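PDB 2NO4: (S)-2-haloacid dehalogenase 4A from Burkholderia cepacia, which catalyses the hydrolytic dehalogenation of short-chain (S)-2-haloalkanoic acids, inverting the configuration to give (R)-2-hydroxyalkanoic acids and halide. Local coordinates for residues 23-28 against 223-228. Numbering follows the deposited sequence.
Sequences GTLLDV and NSLSEL. With SO4 (sulfate ion), chain L.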
# COMPACT_ATOMS: atom_id res chain seq x y z
N GLY B 23 5.80 -10.78 -9.81
CA GLY B 23 6.75 -9.66 -10.02
C GLY B 23 8.20 -10.12 -10.18
O GLY B 23 9.02 -9.40 -10.75
N THR B 24 8.49 -11.32 -9.69
CA THR B 24 9.86 -11.87 -9.67
C THR B 24 10.00 -13.02 -10.67
O THR B 24 10.83 -12.95 -11.58
CB THR B 24 10.22 -12.30 -8.25
OG1 THR B 24 10.04 -11.19 -7.38
CG2 THR B 24 11.71 -12.80 -8.13
N LEU B 25 9.21 -14.08 -10.47
CA LEU B 25 9.20 -15.22 -11.39
C LEU B 25 8.12 -15.05 -12.45
O LEU B 25 8.31 -15.49 -13.57
CB LEU B 25 8.97 -16.54 -10.65
CG LEU B 25 10.07 -16.93 -9.63
CD1 LEU B 25 9.72 -18.22 -8.90
CD2 LEU B 25 11.47 -16.99 -10.29
N LEU B 26 7.02 -14.40 -12.07
CA LEU B 26 5.84 -14.20 -12.92
C LEU B 26 5.69 -12.71 -13.22
O LEU B 26 5.79 -11.87 -12.33
CB LEU B 26 4.58 -14.70 -12.22
CG LEU B 26 4.58 -16.20 -11.88
CD1 LEU B 26 3.32 -16.61 -11.11
CD2 LEU B 26 4.71 -16.98 -13.19
N ASP B 27 5.38 -12.41 -14.47
CA ASP B 27 5.35 -11.03 -14.96
C ASP B 27 3.95 -10.42 -14.75
O ASP B 27 3.05 -10.69 -15.53
CB ASP B 27 5.73 -11.05 -16.44
CG ASP B 27 5.92 -9.68 -17.01
OD1 ASP B 27 5.38 -8.69 -16.46
OD2 ASP B 27 6.62 -9.61 -18.02
N VAL B 28 3.77 -9.63 -13.70
CA VAL B 28 2.41 -9.10 -13.40
C VAL B 28 1.81 -8.24 -14.56
O VAL B 28 0.58 -8.21 -14.76
CB VAL B 28 2.27 -8.41 -11.96
CG1 VAL B 28 2.58 -9.41 -10.82
CG2 VAL B 28 3.13 -7.14 -11.79
N ASN B 223 20.17 -7.49 -12.35
CA ASN B 223 19.14 -7.01 -13.27
C ASN B 223 18.36 -8.13 -13.96
O ASN B 223 17.48 -7.88 -14.74
CB ASN B 223 19.72 -6.00 -14.29
CG ASN B 223 20.70 -6.65 -15.29
OD1 ASN B 223 21.33 -5.95 -16.08
ND2 ASN B 223 20.85 -7.98 -15.24
N SER B 224 18.68 -9.38 -13.62
CA SER B 224 18.10 -10.51 -14.28
C SER B 224 18.21 -11.70 -13.37
O SER B 224 19.21 -11.86 -12.66
CB SER B 224 18.90 -10.81 -15.58
OG SER B 224 18.48 -12.03 -16.14
N LEU B 225 17.22 -12.59 -13.46
CA LEU B 225 17.30 -13.84 -12.72
C LEU B 225 18.53 -14.70 -13.13
O LEU B 225 19.12 -15.40 -12.30
CB LEU B 225 16.01 -14.62 -12.97
CG LEU B 225 14.71 -14.21 -12.25
CD1 LEU B 225 13.55 -14.84 -13.04
CD2 LEU B 225 14.67 -14.62 -10.77
N SER B 226 18.91 -14.66 -14.41
CA SER B 226 20.12 -15.35 -14.88
C SER B 226 21.39 -14.97 -14.10
O SER B 226 22.30 -15.78 -13.96
CB SER B 226 20.32 -15.12 -16.39
OG SER B 226 20.67 -13.76 -16.62
N GLU B 227 21.45 -13.75 -13.59
CA GLU B 227 22.60 -13.29 -12.80
C GLU B 227 22.71 -13.86 -11.42
O GLU B 227 23.72 -13.68 -10.75
CB GLU B 227 22.64 -11.77 -12.71
CG GLU B 227 22.70 -11.10 -14.07
CD GLU B 227 24.00 -11.36 -14.82
OE1 GLU B 227 24.03 -11.06 -16.04
OE2 GLU B 227 25.00 -11.85 -14.23
N LEU B 228 21.66 -14.56 -10.99
CA LEU B 228 21.69 -15.28 -9.74
C LEU B 228 22.62 -16.46 -9.86
O LEU B 228 23.13 -16.95 -8.86
CB LEU B 228 20.29 -15.80 -9.37
CG LEU B 228 19.18 -14.82 -8.97
CD1 LEU B 228 17.85 -15.61 -8.78
CD2 LEU B 228 19.57 -14.05 -7.67
S SO4 L . 14.68 -12.17 -16.37
O1 SO4 L . 14.11 -13.50 -16.68
O2 SO4 L . 13.83 -11.04 -16.84
O3 SO4 L . 14.86 -12.13 -14.94
O4 SO4 L . 15.92 -11.96 -17.09
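L225 reaches across to T24 and L25, and its side chain makes the whole join between 23-28 and 223-228. CB leaves the backbone pointed at the other loop and passes O3 of a bound sulfate. Set beside its own backbone N (chi1 -76°), L225 CG lies 3.4 Å from sulfate O3, and CD1 stays close to that oxygen as well. CD1 also comes within 3.6 Å of the carbonyl O of T24, a van der Waals touch only; that oxygen accepts a hydrogen bond from R206 NH2. The third neighbour of CD1 is CD2 of L25, a methyl that meets both branches of L225: it lies 4.0 Å from L225 CD2, the two leucine side chains crossing at about a right angle. The methyl CG2 of T24 lies a little further from CD2 of L225, at 4.4 Å. F19 of strand 16-19 and A110 of helix 110-119 also pack against both leucines, and the contact is buried.

The polar side of L225 is its backbone: N donates to sulfate O3 at 2.8 Å, nearly straight at 173°. S224 OG gives a second bond, to sulfate O4 at 2.7 Å, while it accepts from S226 N in an ST turn. D109 N and R206 NE also hydrogen-bond to this ion, which probably came from the crystallisation liquor.

T24 turns its hydroxyl to other partners: OG1 is hydrogen-bonded to the nucleophile D20 and to S186 N. The leucine packing joins the loop that follows strand 16-19, the first of the HAD Rossmann-like core, to the 3-10 turn after edge strand 220-222, right beside the dehalogenase active site.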